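Local atomic coordinates of DUF6844 domain-containing protein (Francisella tularensis subsp. tularensis, PDB entry 4QVR), a protein that is of unknown function but contains a DUF6844 domain and probably carries an export signal, so it is probably exported from the cytoplasm. Residues M102-Y105 with I106-N110; K229-L232 with S233-T237; V365-I368 with A369-S373. All coordinates share one frame; numbering follows the deposited sequence.

Contact 1: residues M102-Y105 with I106-N110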
loop_
_atom_site.group_PDB
_atom_site.type_symbol
_atom_site.label_atom_id
_atom_site.label_comp_id
_atom_site.label_asym_id
_atom_site.label_seq_id
_atom_site.Cartn_x
_atom_site.Cartn_y
_atom_site.Cartn_z
HETATM N N MSE A 102 -10.118 7.970 -9.663
HETATM C CA MSE A 102 -10.142 7.515 -8.270
HETATM C C MSE A 102 -11.241 8.203 -7.496
HETATM O O MSE A 102 -11.917 7.539 -6.742
HETATM C CB MSE A 102 -8.808 7.599 -7.563
HETATM C CG MSE A 102 -7.829 6.659 -8.244
HETATM SE SE MSE A 102 -6.146 6.836 -7.257
HETATM C CE MSE A 102 -5.568 8.696 -7.415
ATOM N N GLU A 103 -11.409 9.517 -7.646
ATOM C CA GLU A 103 -12.494 10.255 -6.958
ATOM C C GLU A 103 -13.877 9.658 -7.317
ATOM O O GLU A 103 -14.711 9.457 -6.464
ATOM C CB GLU A 103 -12.514 11.736 -7.356
ATOM C CG GLU A 103 -11.299 12.578 -6.983
ATOM C CD GLU A 103 -11.217 12.972 -5.518
ATOM O OE1 GLU A 103 -11.765 12.241 -4.657
ATOM O OE2 GLU A 103 -10.571 14.020 -5.234
ATOM N N ASN A 104 -14.106 9.422 -8.598
ATOM C CA ASN A 104 -15.308 8.779 -9.064
ATOM C C ASN A 104 -15.517 7.400 -8.477
ATOM O O ASN A 104 -16.644 7.013 -8.118
ATOM C CB ASN A 104 -15.278 8.679 -10.562
ATOM C CG ASN A 104 -15.607 9.997 -11.231
ATOM O OD1 ASN A 104 -16.161 10.915 -10.604
ATOM N ND2 ASN A 104 -15.317 10.086 -12.522
ATOM N N TYR A 105 -14.451 6.627 -8.404
ATOM C CA TYR A 105 -14.556 5.295 -7.811
ATOM C C TYR A 105 -14.952 5.389 -6.318
ATOM O O TYR A 105 -15.795 4.640 -5.820
ATOM C CB TYR A 105 -13.232 4.535 -7.994
ATOM C CG TYR A 105 -13.276 3.135 -7.465
ATOM C CD1 TYR A 105 -13.839 2.096 -8.205
ATOM C CD2 TYR A 105 -12.763 2.834 -6.191
ATOM C CE1 TYR A 105 -13.889 0.794 -7.687
ATOM C CE2 TYR A 105 -12.823 1.554 -5.681
ATOM C CZ TYR A 105 -13.384 0.545 -6.413
ATOM O OH TYR A 105 -13.396 -0.729 -5.857
ATOM N N ILE A 106 -14.326 6.309 -5.604
ATOM C CA ILE A 106 -14.614 6.469 -4.203
ATOM C C ILE A 106 -16.073 6.897 -3.977
ATOM O O ILE A 106 -16.744 6.395 -3.067
ATOM C CB ILE A 106 -13.648 7.471 -3.567
ATOM C CG1 ILE A 106 -12.239 6.866 -3.504
ATOM C CG2 ILE A 106 -14.151 7.849 -2.189
ATOM C CD1 ILE A 106 -11.115 7.849 -3.149
ATOM N N ASP A 107 -16.557 7.796 -4.835
ATOM C CA ASP A 107 -17.919 8.345 -4.720
ATOM C C ASP A 107 -19.015 7.379 -5.142
ATOM O O ASP A 107 -19.999 7.181 -4.424
ATOM C CB ASP A 107 -18.055 9.640 -5.542
ATOM C CG ASP A 107 -17.133 10.757 -5.053
ATOM O OD1 ASP A 107 -16.484 10.589 -3.995
ATOM O OD2 ASP A 107 -17.052 11.812 -5.730
ATOM N N GLN A 108 -18.858 6.771 -6.298
ATOM C CA GLN A 108 -19.859 5.856 -6.790
ATOM C C GLN A 108 -20.005 4.604 -5.945
ATOM O O GLN A 108 -21.028 3.925 -6.027
ATOM C CB GLN A 108 -19.579 5.543 -8.236
ATOM C CG GLN A 108 -19.771 6.794 -9.085
ATOM C CD GLN A 108 -19.158 6.679 -10.450
ATOM O OE1 GLN A 108 -18.969 5.578 -10.969
ATOM N NE2 GLN A 108 -18.828 7.820 -11.041
ATOM N N ASN A 109 -18.977 4.285 -5.163
ATOM C CA ASN A 109 -19.036 3.160 -4.244
ATOM C C ASN A 109 -19.272 3.579 -2.795
ATOM O O ASN A 109 -19.259 2.747 -1.911
ATOM C CB ASN A 109 -17.766 2.325 -4.373
ATOM C CG ASN A 109 -17.689 1.649 -5.705
ATOM O OD1 ASN A 109 -18.356 0.640 -5.942
ATOM N ND2 ASN A 109 -16.904 2.211 -6.603
ATOM N N ASN A 110 -19.481 4.870 -2.551
ATOM C CA ASN A 110 -19.792 5.355 -1.202
ATOM C C ASN A 110 -18.818 4.857 -0.161
ATOM O O ASN A 110 -19.194 4.557 0.984
ATOM C CB ASN A 110 -21.200 4.900 -0.846
ATOM C CG ASN A 110 -22.176 5.257 -1.917
ATOM O OD1 ASN A 110 -22.587 6.407 -2.016
ATOM N ND2 ASN A 110 -22.531 4.275 -2.761
#

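Contact 2: residues K229-L232 with S233-T237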
loop_
_atom_site.group_PDB
_atom_site.type_symbol
_atom_site.label_atom_id
_atom_site.label_comp_id
_atom_site.label_asym_id
_atom_site.label_seq_id
_atom_site.Cartn_x
_atom_site.Cartn_y
_atom_site.Cartn_z
ATOM N N LYS A 229 6.755 21.345 28.629
ATOM C CA LYS A 229 5.870 21.283 27.456
ATOM C C LYS A 229 6.576 20.740 26.225
ATOM O O LYS A 229 5.978 20.026 25.435
ATOM C CB LYS A 229 5.243 22.648 27.136
ATOM C CG LYS A 229 6.186 23.710 26.586
ATOM C CD LYS A 229 5.422 25.010 26.324
ATOM C CE LYS A 229 6.343 26.133 25.866
ATOM N NZ LYS A 229 5.647 27.451 25.768
ATOM N N ALA A 230 7.846 21.094 26.060
ATOM C CA ALA A 230 8.621 20.618 24.924
ATOM C C ALA A 230 8.717 19.117 25.016
ATOM O O ALA A 230 8.746 18.428 23.998
ATOM C CB ALA A 230 10.006 21.229 24.922
ATOM N N LEU A 231 8.727 18.635 26.257
ATOM C CA LEU A 231 8.818 17.224 26.578
ATOM C C LEU A 231 7.511 16.480 26.346
ATOM O O LEU A 231 7.515 15.426 25.699
ATOM C CB LEU A 231 9.233 17.080 28.032
ATOM C CG LEU A 231 9.584 15.709 28.575
ATOM C CD1 LEU A 231 10.721 15.092 27.761
ATOM C CD2 LEU A 231 9.989 15.859 30.042
ATOM N N LEU A 232 6.400 17.013 26.863
ATOM C CA LEU A 232 5.089 16.366 26.675
ATOM C C LEU A 232 4.768 16.381 25.192
ATOM O O LEU A 232 4.200 15.431 24.664
ATOM C CB LEU A 232 3.963 17.068 27.456
ATOM C CG LEU A 232 3.224 18.254 26.822
ATOM C CD1 LEU A 232 2.406 17.800 25.625
ATOM C CD2 LEU A 232 2.293 18.908 27.827
ATOM N N SER A 233 5.156 17.465 24.524
ATOM C CA SER A 233 4.950 17.607 23.079
ATOM C C SER A 233 5.689 16.512 22.316
ATOM O O SER A 233 5.144 15.914 21.376
ATOM C CB SER A 233 5.453 18.959 22.610
ATOM O OG SER A 233 5.511 18.985 21.207
ATOM N N GLN A 234 6.940 16.266 22.699
ATOM C CA GLN A 234 7.704 15.191 22.082
ATOM C C GLN A 234 6.988 13.881 22.272
ATOM O O GLN A 234 6.878 13.110 21.327
ATOM C CB GLN A 234 9.122 15.070 22.635
ATOM C CG GLN A 234 10.152 15.832 21.837
ATOM C CD GLN A 234 10.471 15.160 20.517
ATOM O OE1 GLN A 234 10.446 13.932 20.408
ATOM N NE2 GLN A 234 10.799 15.959 19.513
ATOM N N GLN A 235 6.491 13.636 23.481
ATOM C CA GLN A 235 5.791 12.390 23.762
ATOM C C GLN A 235 4.469 12.230 22.988
ATOM O O GLN A 235 4.167 11.131 22.532
ATOM C CB GLN A 235 5.648 12.195 25.258
ATOM C CG GLN A 235 7.013 11.902 25.889
ATOM C CD GLN A 235 7.083 12.215 27.370
ATOM O OE1 GLN A 235 6.327 13.044 27.878
ATOM N NE2 GLN A 235 8.026 11.584 28.068
HETATM N N MSE A 236 3.691 13.297 22.829
HETATM C CA MSE A 236 2.438 13.184 22.065
HETATM C C MSE A 236 2.789 12.889 20.626
HETATM O O MSE A 236 2.150 12.054 19.990
HETATM C CB MSE A 236 1.536 14.411 22.172
HETATM C CG MSE A 236 0.947 14.595 23.580
HETATM SE SE MSE A 236 0.220 12.933 24.378
HETATM C CE MSE A 236 1.552 12.667 25.812
ATOM N N THR A 237 3.822 13.544 20.101
ATOM C CA THR A 237 4.252 13.287 18.712
ATOM C C THR A 237 4.664 11.839 18.504
ATOM O O THR A 237 4.332 11.246 17.474
ATOM C CB THR A 237 5.424 14.203 18.295
ATOM O OG1 THR A 237 4.989 15.560 18.284
ATOM C CG2 THR A 237 5.924 13.879 16.928
#

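Contact 3: residues V365-I368 with A369-S373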
loop_
_atom_site.group_PDB
_atom_site.type_symbol
_atom_site.label_atom_id
_atom_site.label_comp_id
_atom_site.label_asym_id
_atom_site.label_seq_id
_atom_site.Cartn_x
_atom_site.Cartn_y
_atom_site.Cartn_z
ATOM N N VAL A 365 5.849 -9.657 0.446
ATOM C CA VAL A 365 6.940 -9.304 1.357
ATOM C C VAL A 365 6.722 -7.912 1.949
ATOM O O VAL A 365 6.845 -7.714 3.145
ATOM C CB VAL A 365 8.304 -9.379 0.648
ATOM C CG1 VAL A 365 9.407 -8.738 1.503
ATOM C CG2 VAL A 365 8.650 -10.836 0.303
ATOM N N THR A 366 6.356 -6.958 1.107
ATOM C CA THR A 366 6.075 -5.614 1.549
ATOM C C THR A 366 4.869 -5.538 2.532
ATOM O O THR A 366 4.833 -4.733 3.484
ATOM C CB THR A 366 5.774 -4.766 0.297
ATOM O OG1 THR A 366 6.918 -4.815 -0.560
ATOM C CG2 THR A 366 5.484 -3.349 0.666
ATOM N N LEU A 367 3.871 -6.359 2.268
ATOM C CA LEU A 367 2.688 -6.429 3.112
ATOM C C LEU A 367 3.066 -6.887 4.514
ATOM O O LEU A 367 2.690 -6.306 5.509
ATOM C CB LEU A 367 1.712 -7.456 2.533
ATOM C CG LEU A 367 0.488 -7.770 3.389
ATOM C CD1 LEU A 367 -0.321 -6.486 3.559
ATOM C CD2 LEU A 367 -0.321 -8.884 2.738
ATOM N N ILE A 368 3.815 -7.956 4.559
ATOM C CA ILE A 368 4.226 -8.552 5.820
ATOM C C ILE A 368 5.128 -7.611 6.611
ATOM O O ILE A 368 4.944 -7.452 7.816
ATOM C CB ILE A 368 4.852 -9.919 5.544
ATOM C CG1 ILE A 368 3.758 -10.841 4.996
ATOM C CG2 ILE A 368 5.457 -10.514 6.812
ATOM C CD1 ILE A 368 4.270 -12.121 4.396
ATOM N N ALA A 369 6.046 -6.934 5.921
ATOM C CA ALA A 369 6.924 -5.966 6.566
ATOM C C ALA A 369 6.116 -4.847 7.199
ATOM O O ALA A 369 6.468 -4.349 8.278
ATOM C CB ALA A 369 7.900 -5.378 5.562
ATOM N N GLY A 370 5.029 -4.452 6.533
ATOM C CA GLY A 370 4.172 -3.352 7.028
ATOM C C GLY A 370 3.431 -3.654 8.321
ATOM O O GLY A 370 2.950 -2.755 8.992
ATOM N N GLN A 371 3.338 -4.931 8.652
ATOM C CA GLN A 371 2.674 -5.401 9.856
ATOM C C GLN A 371 3.749 -5.581 10.888
ATOM O O GLN A 371 4.015 -6.684 11.334
ATOM C CB GLN A 371 1.965 -6.722 9.540
ATOM C CG GLN A 371 1.001 -6.561 8.362
ATOM C CD GLN A 371 0.260 -7.832 8.005
ATOM O OE1 GLN A 371 0.563 -8.904 8.504
ATOM N NE2 GLN A 371 -0.722 -7.709 7.123
HETATM N N MSE A 372 4.377 -4.473 11.247
HETATM C CA MSE A 372 5.506 -4.473 12.184
HETATM C C MSE A 372 5.151 -4.531 13.639
HETATM O O MSE A 372 4.040 -4.171 14.044
HETATM C CB MSE A 372 6.268 -3.169 11.995
HETATM C CG MSE A 372 5.464 -1.963 12.473
HETATM SE SE MSE A 372 6.356 -0.362 11.772
HETATM C CE MSE A 372 5.604 -0.357 9.953
ATOM N N SER A 373 6.126 -4.935 14.447
ATOM C CA SER A 373 5.921 -5.026 15.885
ATOM C C SER A 373 5.729 -3.635 16.463
ATOM O O SER A 373 6.016 -2.628 15.803
ATOM C CB SER A 373 7.118 -5.687 16.569
ATOM O OG SER A 373 8.288 -4.915 16.373
#

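Contact 1: residues M102-Y105 with I106-N110
The amide nitrogen ND2 of Asn109 lies over one face of the Tyr105 ring, nearer its rim than its centre, and comes 3.5 Å from CD1; ring and amide planes are 49° apart. This happens in the last turns of helix 94-108, which ends in a Schellman motif: Asn110 takes a positive phi and its N bonds back to Asp107 O at 3.0 Å. Two further amides, those of Asn104 and Gln108, run side by side in the same direction with their planes 25° apart, and Gln108 NE2 approaches Asn104 CB to 3.7 Å.

Asn109 suits the closing turn because its short amide can supplement the backbone. ND2 donates to Tyr105 O at 2.8 Å, in the carbonyl plane on a lone pair and nearly in its own amide plane, and this bond fixes the amide over the ring. Asn109 N is a second donor to the same oxygen, at 3.3 Å from above that plane. With CG anti to the backbone N (chi1 -178°), the Tyr105 ring lies beside its own carbonyl carbon, the side where Asn109 ND2 bonds the carbonyl oxygen.

The helix has two characters. Met102, a selenomethionine, and Ile106 are apolar and buried, packing on the three-stranded sheet, whereas Glu103, Asp107 and Gln108 are polar and exposed. The carboxylates of Glu103 and Asp107 stay apart, OE1 to OD1 being 5.0 Å. On the buried side, Ile106 CG1 rests 3.3 Å from Met102 O, the carbonyl that also accepts the Ile106 N-H.

Contact 2: residues K229-L232 with S233-T237
Within the long helix 224-246, successive turns meet through i to i-4 bonds: Ser233 N donates to Lys229 O at 2.8 Å and Gln235 N to Leu231 O at 3.0 Å. Gln234 N donates to Ala230 O, and Met236 N to Leu232 O.

Side chains follow the two sides of the helix. Leu231 is buried, its branched apolar end turned to Leu207 and Leu211 of helix 203-213, while Lys229, with its long charged chain, and Ser233 are exposed. Gln235 lays its extended chain back along the preceding turn; CG is anti to its carbonyl carbon (chi1 -70°), and OE1 comes 3.4 Å from Leu231 O, where two acceptors meet without a bond. Leu232 and the selenomethionine Met236 each have two conformers, so the approach of Leu232 CD1 to Met236 CG, 4.1 Å in the pair given, is doubtful.

Ser233 O accepts twice, from Thr237 N at 3.0 Å and from Thr237 OG1 at 3.1 Å, the two donors arriving from opposite faces of its plane. Threonine fits because its hydroxyl sits close enough to the backbone to reach that oxygen, the i to i-4 side-chain bond typical of serine and threonine in alpha-helices.

Contact 3: residues V365-I368 with A369-S373
Gln371 folds back on Leu367 as helix 349-370 gives way to the next turn: its CG lies 3.3 Å from Leu367 O, and its NE2 reaches 3.8 Å from Leu367 CD1. The side chains cross at a slant. Because Gln371 CG stands anti to its own carbonyl carbon (chi1 -56°) and the chain is extended beyond it, the amide is carried back to the leucine: NE2 lies beside Leu367 CG and CD1, while the aliphatic CG rests on Leu367 O.

The compact part centres on Ala369 and Gly370, both buried. Ala369 N bonds to Val365 O at 3.0 Å, and the small alanine methyl suits a place where Tyr413 of helix 402-415 comes up against it. Gly370, with no side chain at all, donates to Thr366 O at 3.1 Å and weakly to Leu367 O.

Beyond it the pattern relaxes. Gln371 N turns chiefly to Ile368 O, three residues back, at 3.1 Å but from well above the carbonyl plane, and only weakly to Leu367 O. Gln371 is the centre of an inverse gamma turn, closed by a weak bond from Met372 N to Gly370 O. On the solvent side the exposed Ser373 N-caps helix 374-385, its small hydroxyl OG accepting from Glu376 N. Thr366, partly exposed, turns its hydroxyl to Ala362 O in the preceding turn.

The apolar branches of Ile368 pack on Leu419 and Ile421, in the loop leading to strand 424-433. The carbonyl of Ala369 accepts a bond from Tyr412 OH of helix 402-415, so the end of helix 349-370 lies against that helix just before the chain turns into helix 374-385.

The three contacts are local, follow one another along the chain and nowhere touch. Contact 1 lies on a helix packed against the three-stranded sheet, its centre about 28 Å from that of contact 3 and about 38 Å from that of contact 2. Contact 2, about 30 Å from the centre of the chain, is the most peripheral, and contact 3, at about 11 Å, the most central. Nearest atoms of contacts 2 and 3 are about 13 Å apart; helix 374-385, which starts just after contact 3, touches Gln234 and Thr237 of contact 2 through Ser385. No active site or ligand is known to which they could be related.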